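Local coordinates for protein 3-oxosteroid 1-dehydrogenase (Sterolibacterium denitrificans, PDB 7P18) that probably catalyses the FAD-dependent introduction of a 1,2 double bond into 3-oxosteroids, with transfer of the electrons to an acceptor, at residues A[293-298]-A[493-498]; A[272-277]-A[297-302]; A[282-287]-A[318-323]. All blocks are in the same frame, centred on the assembly; numbering follows the deposited sequence.

Contact 1: A[293-298]-A[493-498]; sequences SATPPH and AGDIGT. With FAD (flavin-adenine dinucleotide), chain C.
Ala294 N donates to Asp495 O at 2.9 Å where the loop 293-298 passes strand 486-502 near Asp495, just before the chain turns a corner at Ile496 and Gly497. Beside this backbone bond, the Asp495 carboxylate takes two further donors. OD1 receives Ser293 OG at 2.6 Å, on its syn side but 30° out of the carboxylate plane. Its anti lone pair takes Gly497 N, 2.9 Å from OD1, which closes an Asx turn; the two donors come from opposite faces of the plane. Ser293 OG, anti to its own backbone N (chi1 -172°), also accepts from Thr295 N; the Ser293 OG-Asp495 OD1 bond thus joins an ST turn to an Asx turn. Thr295 lays CG2 against the corner, 3.4 Å from Ile496 C. Ile496 CB leaves the backbone away from the loop, and the side chain packs on the cofactor, CD1 3.4 Å from FAD C1' and CG2 against the flavin ring, while Ala294 O approaches FAD C8M. An alanine at Asp495 removes the acceptor of Ser293 OG and Gly497 N and would probably leave Arg280 without its carboxylate mate and the corner less firmly held. Strand 486-502 pairs antiparallel with strand 320-326, Gly494 bonding Val323, and Ile496 and Gly497 bonding Trp321, while helix 44-47 packs on Thr295 and helix 363-377 on Ala493.

Contact 2: A[272-277]-A[297-302]; sequences GFERNQ and PHNTGD. With FAD (flavin-adenine dinucleotide), chain C.
Glu274 and Asn299 lie side by side and point the same way, with carboxylate and amide planes 86° apart, and carry the polar part of the contact. Asn299 ND2 gives one hydrogen to Glu274 OE2 at 3.0 Å in a bent bond, reaching it on the syn side, with OE2 tilted out of the amide plane. The other goes to the FAD diphosphate, where ND2 to O2A is also 3.0 Å but the bond is straight at 178°. A water 2.7 Å from Glu274 OE2 accepts from Asn299 N, and a second water links Glu274 OE1 to Gly272 N. The backbone of Asn299 is gripped as well: its O takes Arg275 N at 3.0 Å. Arg275 bends at chi2 and sets CB and CG against Pro297 O, CG 3.2 Å away, while its guanidinium goes on to Thr295 O. Asn276 CG is anti to its backbone N (chi1 -179°), and ND2 meets Thr300 O at 3.1 Å, with the oxygen in the amide plane; OD1 caps Met279 N at the start of helix 277-283. Phe273 CB sits 3.7 Å from Gly301 CA, where a side chain on the glycine would clash. Beyond it, Asp302 OD2 receives adenine N6A of FAD at 2.9 Å and pairs with Lys38. The Asn299 amide thus stands between two groups likely to be anionic, Glu274 and the diphosphate; the bonds from ND2 to OE2 and to O2A would hold the amide's rotation, consistent with Glu274 as a second-shell residue positioning a FAD ligand.

Contact 3: A[282-287]-A[318-323]; sequences QYLPKP and DWAWWV
Leu284 and Pro285, the residues that leave the end of helix 277-283, press on the chain of Asp318 as it leads into strand 320-326. The tight part is built round Asp318 backbone atoms. Pro285 CD lies 3.1 Å from Asp318 O, and Tyr283 O receives a CA-H...O contact from Asp318 CA at 3.2 Å. Leu284 drops CD2 into the same spot, 3.7 Å from Asp318 O; CG is anti to the carbonyl carbon (chi1 -62°), and from it CD2 also comes within 4.4 Å of Ala320 CB. Pro285 and Trp322 meet tip to tip: the ring carbon CG of Pro285 stands 3.8 Å from Trp322 CZ2, at the far end of the indole. One face of that indole has Ala320 O 3.5 Å above its plane, offset toward the rim, and its ring also meets Tyr371 of helix 363-377, which touches Pro285 too. The outer side is looser. The exposed Asp318 carboxylate turns from the helix end, with OD1 lying in plane at the edge of the neighbouring Trp319 ring. Lys286, also exposed, folds its chain back, and NZ donates to Leu284 O at 2.8 Å and also to Glu281 O. With no classical hydrogen bond between the segments, apolar carbon packing and the Asp318 CA-H...O contact join helix end and strand, so the attachment probably rests on fit more than on charge.

How the contacts relate
The 293-302 loop runs through contacts 1 and 2, whose centres lie 9 Å apart and which both touch FAD: contact 1 at the flavin side, contact 2 at the diphosphate and adenine. Phe273 N to Thr498 OG1, 2.9 Å, ties them together. Contact 3 lies 11 Å from contact 1 and 13 Å from contact 2, centre to centre; its strand 320-326 is a neighbour of 486-502 in one sheet, and its helix end packs on contact 2 where Tyr283 CB meets Phe273 CZ at 3.9 Å. The bound steroid is about 5 Å from the Ile496 side chain but about 12 Å from that of Trp322.

Contact 1: A[293-298]-A[493-498]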
loop_
_atom_site.group_PDB
_atom_site.type_symbol
_atom_site.label_atom_id
_atom_site.label_comp_id
_atom_site.label_asym_id
_atom_site.label_seq_id
_atom_site.Cartn_x
_atom_site.Cartn_y
_atom_site.Cartn_z
ATOM N N SER A 293 10.156 -7.407 -0.420
ATOM C CA SER A 293 9.086 -6.494 -0.862
ATOM C C SER A 293 7.810 -7.281 -1.145
ATOM O O SER A 293 7.906 -8.434 -1.577
ATOM C CB SER A 293 9.524 -5.671 -2.055
ATOM O OG SER A 293 8.547 -4.657 -2.357
ATOM N N ALA A 294 6.655 -6.614 -0.967
ATOM C CA ALA A 294 5.301 -7.111 -1.277
ATOM C C ALA A 294 4.841 -6.609 -2.647
ATOM O O ALA A 294 3.749 -6.928 -3.038
ATOM C CB ALA A 294 4.355 -6.655 -0.189
ATOM N N THR A 295 5.672 -5.867 -3.373
ATOM C CA THR A 295 5.284 -5.191 -4.624
ATOM C C THR A 295 5.443 -6.117 -5.818
ATOM O O THR A 295 6.153 -7.142 -5.745
ATOM C CB THR A 295 6.145 -3.952 -4.872
ATOM O OG1 THR A 295 7.524 -4.370 -4.941
ATOM C CG2 THR A 295 5.971 -2.924 -3.766
ATOM N N PRO A 296 4.857 -5.740 -6.965
ATOM C CA PRO A 296 5.198 -6.377 -8.231
ATOM C C PRO A 296 6.658 -6.133 -8.630
ATOM O O PRO A 296 7.427 -5.485 -7.926
ATOM C CB PRO A 296 4.207 -5.768 -9.234
ATOM C CG PRO A 296 3.072 -5.253 -8.367
ATOM C CD PRO A 296 3.747 -4.794 -7.102
ATOM N N PRO A 297 7.113 -6.704 -9.771
ATOM C CA PRO A 297 8.549 -6.753 -10.061
ATOM C C PRO A 297 9.259 -5.459 -10.515
ATOM O O PRO A 297 10.464 -5.435 -10.477
ATOM C CB PRO A 297 8.608 -7.791 -11.204
ATOM C CG PRO A 297 7.326 -8.563 -11.103
ATOM C CD PRO A 297 6.301 -7.536 -10.680
ATOM N N HIS A 298 8.533 -4.535 -11.154
ATOM C CA HIS A 298 9.196 -3.485 -11.989
ATOM C C HIS A 298 9.692 -2.175 -11.354
ATOM O O HIS A 298 10.607 -1.582 -11.959
ATOM C CB HIS A 298 8.327 -3.180 -13.218
ATOM C CG HIS A 298 7.690 -4.389 -13.818
ATOM N ND1 HIS A 298 8.404 -5.308 -14.562
ATOM C CD2 HIS A 298 6.415 -4.835 -13.787
ATOM C CE1 HIS A 298 7.597 -6.268 -14.965
ATOM N NE2 HIS A 298 6.370 -6.001 -14.501
ATOM N N ALA A 493 11.700 -7.434 7.148
ATOM C CA ALA A 493 11.456 -5.964 7.019
ATOM C C ALA A 493 11.073 -5.687 5.579
ATOM O O ALA A 493 11.965 -5.259 4.804
ATOM C CB ALA A 493 12.696 -5.188 7.430
ATOM N N GLY A 494 9.835 -6.020 5.212
ATOM C CA GLY A 494 9.267 -5.818 3.879
ATOM C C GLY A 494 8.850 -4.370 3.629
ATOM O O GLY A 494 9.105 -3.507 4.470
ATOM N N ASP A 495 8.256 -4.145 2.474
ATOM C CA ASP A 495 7.794 -2.825 2.021
ATOM C C ASP A 495 6.674 -3.023 1.008
ATOM O O ASP A 495 6.544 -4.094 0.416
ATOM C CB ASP A 495 8.958 -2.014 1.425
ATOM C CG ASP A 495 9.460 -2.610 0.126
ATOM O OD1 ASP A 495 8.723 -2.539 -0.882
ATOM O OD2 ASP A 495 10.528 -3.276 0.198
ATOM N N ILE A 496 5.895 -1.975 0.822
ATOM C CA ILE A 496 4.902 -1.810 -0.245
ATOM C C ILE A 496 5.366 -0.710 -1.203
ATOM O O ILE A 496 4.530 -0.179 -1.946
ATOM C CB ILE A 496 3.515 -1.558 0.400
ATOM C CG1 ILE A 496 3.445 -0.265 1.222
ATOM C CG2 ILE A 496 3.157 -2.767 1.253
ATOM C CD1 ILE A 496 2.085 -0.029 1.906
ATOM N N GLY A 497 6.667 -0.475 -1.277
ATOM C CA GLY A 497 7.255 0.592 -2.116
ATOM C C GLY A 497 8.226 1.425 -1.309
ATOM O O GLY A 497 8.154 1.398 -0.089
ATOM N N THR A 498 9.103 2.182 -1.986
ATOM C CA THR A 498 9.921 3.219 -1.354
ATOM C C THR A 498 9.067 4.486 -1.137
ATOM O O THR A 498 8.051 4.684 -1.837
ATOM C CB THR A 498 11.199 3.416 -2.182
ATOM O OG1 THR A 498 10.750 3.533 -3.533
ATOM C CG2 THR A 498 12.114 2.223 -2.007
HETATM P PA FAD C . 2.550 1.729 -8.894
HETATM O O1A FAD C . 1.133 1.533 -8.490
HETATM O O2A FAD C . 3.418 0.539 -8.583
HETATM O O5B FAD C . 2.557 2.045 -10.446
HETATM C C5B FAD C . 3.827 2.306 -11.099
HETATM C C4B FAD C . 3.761 1.743 -12.486
HETATM O O4B FAD C . 4.863 2.283 -13.264
HETATM C C3B FAD C . 3.870 0.207 -12.591
HETATM O O3B FAD C . 2.824 -0.329 -13.395
HETATM C C2B FAD C . 5.257 -0.010 -13.203
HETATM O O2B FAD C . 5.375 -1.251 -13.885
HETATM C C1B FAD C . 5.429 1.259 -14.039
HETATM N N9A FAD C . 6.815 1.593 -14.369
HETATM C C8A FAD C . 7.948 1.391 -13.633
HETATM N N7A FAD C . 9.053 1.728 -14.292
HETATM C C5A FAD C . 8.597 2.220 -15.509
HETATM C C6A FAD C . 9.262 2.744 -16.639
HETATM N N6A FAD C . 10.592 2.807 -16.769
HETATM N N1A FAD C . 8.497 3.139 -17.678
HETATM C C2A FAD C . 7.169 3.034 -17.570
HETATM N N3A FAD C . 6.436 2.491 -16.593
HETATM C C4A FAD C . 7.226 2.127 -15.567
HETATM N N1 FAD C . -1.463 2.134 -0.199
HETATM C C2 FAD C . -2.572 2.840 0.120
HETATM O O2 FAD C . -2.531 4.079 0.225
HETATM N N3 FAD C . -3.755 2.243 0.303
HETATM C C4 FAD C . -3.875 0.878 0.457
HETATM O O4 FAD C . -5.001 0.394 0.514
HETATM C C4X FAD C . -2.734 0.083 0.165
HETATM N N5 FAD C . -2.816 -1.234 0.262
HETATM C C5X FAD C . -1.713 -1.969 -0.104
HETATM C C6 FAD C . -1.801 -3.380 -0.103
HETATM C C7 FAD C . -0.771 -4.173 -0.591
HETATM C C7M FAD C . -0.899 -5.682 -0.609
HETATM C C8 FAD C . 0.361 -3.552 -1.147
HETATM C C8M FAD C . 1.493 -4.391 -1.714
HETATM C C9 FAD C . 0.495 -2.179 -1.076
HETATM C C9A FAD C . -0.546 -1.354 -0.610
HETATM N N10 FAD C . -0.446 0.045 -0.547
HETATM C C10 FAD C . -1.546 0.813 -0.186
HETATM C "C1'" FAD C . 0.717 0.740 -1.110
HETATM C "C2'" FAD C . 0.405 1.184 -2.556
HETATM O "O2'" FAD C . -0.043 0.106 -3.377
HETATM C "C3'" FAD C . 1.597 1.876 -3.238
HETATM O "O3'" FAD C . 2.304 2.727 -2.333
HETATM C "C4'" FAD C . 1.146 2.629 -4.473
HETATM O "O4'" FAD C . 0.433 1.722 -5.301
HETATM C "C5'" FAD C . 2.274 3.269 -5.254
HETATM O "O5'" FAD C . 1.672 3.838 -6.432
HETATM P P FAD C . 2.586 4.375 -7.616
HETATM O O1P FAD C . 1.599 4.829 -8.604
HETATM O O2P FAD C . 3.681 5.225 -7.152
HETATM O O3P FAD C . 3.264 3.005 -8.203
#

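Contact 2: A[272-277]-A[297-302]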
loop_
_atom_site.group_PDB
_atom_site.type_symbol
_atom_site.label_atom_id
_atom_site.label_comp_id
_atom_site.label_asym_id
_atom_site.label_seq_id
_atom_site.Cartn_x
_atom_site.Cartn_y
_atom_site.Cartn_z
ATOM N N GLY A 272 8.393 3.586 -7.194
ATOM C CA GLY A 272 9.634 3.797 -6.466
ATOM C C GLY A 272 10.796 2.970 -7.009
ATOM O O GLY A 272 10.854 2.707 -8.228
ATOM N N PHE A 273 11.668 2.553 -6.108
ATOM C CA PHE A 273 12.909 1.810 -6.484
ATOM C C PHE A 273 13.056 0.560 -5.609
ATOM O O PHE A 273 14.179 0.030 -5.550
ATOM C CB PHE A 273 14.110 2.763 -6.388
ATOM C CG PHE A 273 14.457 3.311 -5.034
ATOM C CD1 PHE A 273 15.306 2.642 -4.180
ATOM C CD2 PHE A 273 13.997 4.553 -4.632
ATOM C CE1 PHE A 273 15.675 3.180 -2.971
ATOM C CE2 PHE A 273 14.366 5.080 -3.411
ATOM C CZ PHE A 273 15.188 4.396 -2.575
ATOM N N GLU A 274 11.967 0.062 -5.005
ATOM C CA GLU A 274 12.005 -1.082 -4.042
ATOM C C GLU A 274 12.592 -2.341 -4.717
ATOM O O GLU A 274 13.151 -3.158 -3.980
ATOM C CB GLU A 274 10.644 -1.406 -3.406
ATOM C CG GLU A 274 9.531 -1.739 -4.378
ATOM C CD GLU A 274 8.772 -0.593 -5.042
ATOM O OE1 GLU A 274 9.180 0.585 -4.822
ATOM O OE2 GLU A 274 7.808 -0.881 -5.785
ATOM N N ARG A 275 12.433 -2.495 -6.036
ATOM C CA ARG A 275 12.921 -3.686 -6.785
ATOM C C ARG A 275 14.342 -3.497 -7.337
ATOM O O ARG A 275 14.835 -4.427 -8.005
ATOM C CB ARG A 275 11.925 -4.050 -7.871
ATOM C CG ARG A 275 10.634 -4.649 -7.339
ATOM C CD ARG A 275 10.778 -6.072 -6.830
ATOM N NE ARG A 275 9.637 -6.568 -6.034
ATOM C CZ ARG A 275 9.665 -7.664 -5.272
ATOM N NH1 ARG A 275 10.770 -8.396 -5.214
ATOM N NH2 ARG A 275 8.613 -8.015 -4.543
ATOM N N ASN A 276 15.034 -2.411 -6.987
ATOM C CA ASN A 276 16.421 -2.144 -7.457
ATOM C C ASN A 276 17.356 -2.290 -6.268
ATOM O O ASN A 276 17.452 -1.378 -5.416
ATOM C CB ASN A 276 16.500 -0.790 -8.184
ATOM C CG ASN A 276 17.886 -0.478 -8.718
ATOM O OD1 ASN A 276 18.874 -0.886 -8.126
ATOM N ND2 ASN A 276 17.970 0.332 -9.761
ATOM N N GLN A 277 18.028 -3.455 -6.161
ATOM C CA GLN A 277 18.860 -3.766 -4.973
ATOM C C GLN A 277 20.001 -2.749 -4.870
ATOM O O GLN A 277 20.387 -2.376 -3.748
ATOM C CB GLN A 277 19.366 -5.222 -5.043
ATOM C CG GLN A 277 20.227 -5.591 -3.863
ATOM C CD GLN A 277 19.394 -5.773 -2.633
ATOM O OE1 GLN A 277 18.236 -6.160 -2.728
ATOM N NE2 GLN A 277 20.013 -5.573 -1.496
ATOM N N PRO A 297 7.113 -6.704 -9.771
ATOM C CA PRO A 297 8.549 -6.753 -10.061
ATOM C C PRO A 297 9.259 -5.459 -10.515
ATOM O O PRO A 297 10.464 -5.435 -10.477
ATOM C CB PRO A 297 8.608 -7.791 -11.204
ATOM C CG PRO A 297 7.326 -8.563 -11.103
ATOM C CD PRO A 297 6.301 -7.536 -10.680
ATOM N N HIS A 298 8.533 -4.535 -11.154
ATOM C CA HIS A 298 9.196 -3.485 -11.989
ATOM C C HIS A 298 9.692 -2.175 -11.354
ATOM O O HIS A 298 10.607 -1.582 -11.959
ATOM C CB HIS A 298 8.327 -3.180 -13.218
ATOM C CG HIS A 298 7.690 -4.389 -13.818
ATOM N ND1 HIS A 298 8.404 -5.308 -14.562
ATOM C CD2 HIS A 298 6.415 -4.835 -13.787
ATOM C CE1 HIS A 298 7.597 -6.268 -14.965
ATOM N NE2 HIS A 298 6.370 -6.001 -14.501
ATOM N N ASN A 299 9.160 -1.710 -10.227
ATOM C CA ASN A 299 9.589 -0.353 -9.776
ATOM C C ASN A 299 11.071 -0.388 -9.404
ATOM O O ASN A 299 11.413 -0.749 -8.268
ATOM C CB ASN A 299 8.687 0.194 -8.659
ATOM C CG ASN A 299 7.239 0.243 -9.064
ATOM O OD1 ASN A 299 6.903 0.135 -10.266
ATOM N ND2 ASN A 299 6.375 0.410 -8.076
ATOM N N THR A 300 11.929 0.036 -10.345
ATOM C CA THR A 300 13.408 -0.068 -10.262
ATOM C C THR A 300 14.027 1.337 -10.342
ATOM O O THR A 300 15.206 1.433 -10.657
ATOM C CB THR A 300 13.917 -1.025 -11.357
ATOM O OG1 THR A 300 13.429 -0.687 -12.662
ATOM C CG2 THR A 300 13.477 -2.453 -11.100
ATOM N N GLY A 301 13.257 2.413 -10.090
ATOM C CA GLY A 301 13.859 3.751 -9.914
ATOM C C GLY A 301 14.295 4.359 -11.254
ATOM O O GLY A 301 15.124 5.284 -11.235
ATOM N N ASP A 302 13.719 3.905 -12.363
ATOM C CA ASP A 302 14.155 4.283 -13.738
ATOM C C ASP A 302 13.961 5.795 -13.976
ATOM O O ASP A 302 14.817 6.420 -14.592
ATOM C CB ASP A 302 13.389 3.517 -14.801
ATOM C CG ASP A 302 13.516 1.990 -14.742
ATOM O OD1 ASP A 302 14.469 1.505 -14.145
ATOM O OD2 ASP A 302 12.642 1.327 -15.307
HETATM P PA FAD C . 2.550 1.729 -8.894
HETATM O O1A FAD C . 1.133 1.533 -8.490
HETATM O O2A FAD C . 3.418 0.539 -8.583
HETATM O O5B FAD C . 2.557 2.045 -10.446
HETATM C C5B FAD C . 3.827 2.306 -11.099
HETATM C C4B FAD C . 3.761 1.743 -12.486
HETATM O O4B FAD C . 4.863 2.283 -13.264
HETATM C C3B FAD C . 3.870 0.207 -12.591
HETATM O O3B FAD C . 2.824 -0.329 -13.395
HETATM C C2B FAD C . 5.257 -0.010 -13.203
HETATM O O2B FAD C . 5.375 -1.251 -13.885
HETATM C C1B FAD C . 5.429 1.259 -14.039
HETATM N N9A FAD C . 6.815 1.593 -14.369
HETATM C C8A FAD C . 7.948 1.391 -13.633
HETATM N N7A FAD C . 9.053 1.728 -14.292
HETATM C C5A FAD C . 8.597 2.220 -15.509
HETATM C C6A FAD C . 9.262 2.744 -16.639
HETATM N N6A FAD C . 10.592 2.807 -16.769
HETATM N N1A FAD C . 8.497 3.139 -17.678
HETATM C C2A FAD C . 7.169 3.034 -17.570
HETATM N N3A FAD C . 6.436 2.491 -16.593
HETATM C C4A FAD C . 7.226 2.127 -15.567
HETATM N N1 FAD C . -1.463 2.134 -0.199
HETATM C C2 FAD C . -2.572 2.840 0.120
HETATM O O2 FAD C . -2.531 4.079 0.225
HETATM N N3 FAD C . -3.755 2.243 0.303
HETATM C C4 FAD C . -3.875 0.878 0.457
HETATM O O4 FAD C . -5.001 0.394 0.514
HETATM C C4X FAD C . -2.734 0.083 0.165
HETATM N N5 FAD C . -2.816 -1.234 0.262
HETATM C C5X FAD C . -1.713 -1.969 -0.104
HETATM C C6 FAD C . -1.801 -3.380 -0.103
HETATM C C7 FAD C . -0.771 -4.173 -0.591
HETATM C C7M FAD C . -0.899 -5.682 -0.609
HETATM C C8 FAD C . 0.361 -3.552 -1.147
HETATM C C8M FAD C . 1.493 -4.391 -1.714
HETATM C C9 FAD C . 0.495 -2.179 -1.076
HETATM C C9A FAD C . -0.546 -1.354 -0.610
HETATM N N10 FAD C . -0.446 0.045 -0.547
HETATM C C10 FAD C . -1.546 0.813 -0.186
HETATM C "C1'" FAD C . 0.717 0.740 -1.110
HETATM C "C2'" FAD C . 0.405 1.184 -2.556
HETATM O "O2'" FAD C . -0.043 0.106 -3.377
HETATM C "C3'" FAD C . 1.597 1.876 -3.238
HETATM O "O3'" FAD C . 2.304 2.727 -2.333
HETATM C "C4'" FAD C . 1.146 2.629 -4.473
HETATM O "O4'" FAD C . 0.433 1.722 -5.301
HETATM C "C5'" FAD C . 2.274 3.269 -5.254
HETATM O "O5'" FAD C . 1.672 3.838 -6.432
HETATM P P FAD C . 2.586 4.375 -7.616
HETATM O O1P FAD C . 1.599 4.829 -8.604
HETATM O O2P FAD C . 3.681 5.225 -7.152
HETATM O O3P FAD C . 3.264 3.005 -8.203
HETATM O O HOH W 1 6.926 2.046 -5.141
HETATM O O HOH W 2 7.607 -2.715 -7.786
#

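Contact 3: A[282-287]-A[318-323]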
loop_
_atom_site.group_PDB
_atom_site.type_symbol
_atom_site.label_atom_id
_atom_site.label_comp_id
_atom_site.label_asym_id
_atom_site.label_seq_id
_atom_site.Cartn_x
_atom_site.Cartn_y
_atom_site.Cartn_z
ATOM N N GLN A 282 22.183 1.782 -1.849
ATOM C CA GLN A 282 22.667 3.200 -1.879
ATOM C C GLN A 282 21.911 4.024 -0.813
ATOM O O GLN A 282 22.521 4.886 -0.156
ATOM C CB GLN A 282 22.500 3.743 -3.287
ATOM C CG GLN A 282 22.975 5.198 -3.422
ATOM C CD GLN A 282 22.929 5.693 -4.843
ATOM O OE1 GLN A 282 22.541 4.985 -5.760
ATOM N NE2 GLN A 282 23.259 6.955 -5.026
ATOM N N TYR A 283 20.611 3.809 -0.637
ATOM C CA TYR A 283 19.754 4.808 0.050
ATOM C C TYR A 283 19.142 4.288 1.353
ATOM O O TYR A 283 19.064 5.088 2.321
ATOM C CB TYR A 283 18.656 5.249 -0.910
ATOM C CG TYR A 283 19.130 6.093 -2.069
ATOM C CD1 TYR A 283 19.689 7.345 -1.861
ATOM C CD2 TYR A 283 19.004 5.650 -3.370
ATOM C CE1 TYR A 283 20.085 8.137 -2.931
ATOM C CE2 TYR A 283 19.412 6.421 -4.452
ATOM C CZ TYR A 283 19.946 7.675 -4.223
ATOM O OH TYR A 283 20.369 8.429 -5.286
ATOM N N LEU A 284 18.698 3.033 1.391
ATOM C CA LEU A 284 17.898 2.472 2.522
ATOM C C LEU A 284 18.777 1.923 3.631
ATOM O O LEU A 284 19.958 1.617 3.432
ATOM C CB LEU A 284 16.982 1.382 1.972
ATOM C CG LEU A 284 15.945 1.828 0.947
ATOM C CD1 LEU A 284 15.092 0.638 0.534
ATOM C CD2 LEU A 284 15.055 2.968 1.463
ATOM N N PRO A 285 18.249 1.803 4.868
ATOM C CA PRO A 285 19.002 1.180 5.936
ATOM C C PRO A 285 19.298 -0.286 5.614
ATOM O O PRO A 285 18.560 -0.959 4.937
ATOM C CB PRO A 285 18.169 1.347 7.213
ATOM C CG PRO A 285 16.762 1.599 6.692
ATOM C CD PRO A 285 16.955 2.318 5.354
ATOM N N LYS A 286 20.498 -0.721 6.020
ATOM C CA LYS A 286 20.907 -2.140 5.913
ATOM C C LYS A 286 20.523 -2.839 7.208
ATOM O O LYS A 286 20.575 -2.238 8.274
ATOM C CB LYS A 286 22.417 -2.240 5.630
ATOM C CG LYS A 286 22.756 -2.334 4.156
ATOM C CD LYS A 286 22.370 -1.131 3.324
ATOM C CE LYS A 286 23.048 0.148 3.763
ATOM N NZ LYS A 286 22.664 1.262 2.868
ATOM N N PRO A 287 20.216 -4.156 7.189
ATOM C CA PRO A 287 20.189 -4.939 5.959
ATOM C C PRO A 287 18.951 -4.637 5.120
ATOM O O PRO A 287 17.928 -4.319 5.675
ATOM C CB PRO A 287 20.075 -6.392 6.438
ATOM C CG PRO A 287 19.484 -6.274 7.820
ATOM C CD PRO A 287 19.963 -4.971 8.384
ATOM N N ASP A 318 15.975 7.552 2.336
ATOM C CA ASP A 318 16.333 6.519 3.345
ATOM C C ASP A 318 15.070 5.836 3.906
ATOM O O ASP A 318 15.240 4.869 4.674
ATOM C CB ASP A 318 17.262 7.104 4.412
ATOM C CG ASP A 318 16.712 8.294 5.177
ATOM O OD1 ASP A 318 15.937 9.052 4.623
ATOM O OD2 ASP A 318 17.028 8.410 6.334
ATOM N N TRP A 319 13.858 6.260 3.499
ATOM C CA TRP A 319 12.591 5.694 4.032
ATOM C C TRP A 319 11.888 4.821 2.988
ATOM O O TRP A 319 11.838 5.173 1.789
ATOM C CB TRP A 319 11.663 6.821 4.531
ATOM C CG TRP A 319 11.998 7.212 5.935
ATOM C CD1 TRP A 319 13.087 7.910 6.337
ATOM C CD2 TRP A 319 11.351 6.785 7.135
ATOM N NE1 TRP A 319 13.130 8.015 7.688
ATOM C CE2 TRP A 319 12.067 7.346 8.211
ATOM C CE3 TRP A 319 10.192 6.054 7.412
ATOM C CZ2 TRP A 319 11.702 7.167 9.539
ATOM C CZ3 TRP A 319 9.819 5.892 8.728
ATOM C CH2 TRP A 319 10.555 6.435 9.771
ATOM N N ALA A 320 11.294 3.720 3.443
ATOM C CA ALA A 320 10.383 2.905 2.628
ATOM C C ALA A 320 9.042 2.840 3.362
ATOM O O ALA A 320 8.988 3.093 4.601
ATOM C CB ALA A 320 10.945 1.521 2.352
ATOM N N TRP A 321 8.021 2.464 2.628
ATOM C CA TRP A 321 6.708 2.153 3.213
ATOM C C TRP A 321 6.817 0.738 3.812
ATOM O O TRP A 321 6.382 -0.217 3.162
ATOM C CB TRP A 321 5.603 2.282 2.178
ATOM C CG TRP A 321 5.413 3.623 1.516
ATOM C CD1 TRP A 321 5.630 3.920 0.207
ATOM C CD2 TRP A 321 4.741 4.776 2.058
ATOM N NE1 TRP A 321 5.190 5.190 -0.092
ATOM C CE2 TRP A 321 4.686 5.753 1.043
ATOM C CE3 TRP A 321 4.270 5.105 3.318
ATOM C CZ2 TRP A 321 4.076 6.991 1.236
ATOM C CZ3 TRP A 321 3.682 6.331 3.525
ATOM C CH2 TRP A 321 3.591 7.262 2.491
ATOM N N TRP A 322 7.424 0.622 4.984
ATOM C CA TRP A 322 7.731 -0.714 5.583
ATOM C C TRP A 322 6.424 -1.491 5.791
ATOM O O TRP A 322 5.343 -0.886 6.088
ATOM C CB TRP A 322 8.506 -0.622 6.899
ATOM C CG TRP A 322 9.699 0.273 6.875
ATOM C CD1 TRP A 322 9.876 1.417 7.586
ATOM C CD2 TRP A 322 10.918 0.061 6.121
ATOM N NE1 TRP A 322 11.117 1.940 7.312
ATOM C CE2 TRP A 322 11.749 1.163 6.384
ATOM C CE3 TRP A 322 11.355 -0.910 5.219
ATOM C CZ2 TRP A 322 13.025 1.284 5.824
ATOM C CZ3 TRP A 322 12.589 -0.753 4.609
ATOM C CH2 TRP A 322 13.423 0.318 4.936
ATOM N N VAL A 323 6.499 -2.808 5.629
ATOM C CA VAL A 323 5.479 -3.757 6.156
ATOM C C VAL A 323 6.223 -5.017 6.593
ATOM O O VAL A 323 7.080 -5.503 5.854
ATOM C CB VAL A 323 4.356 -4.028 5.142
ATOM C CG1 VAL A 323 4.781 -4.782 3.890
ATOM C CG2 VAL A 323 3.153 -4.713 5.769
#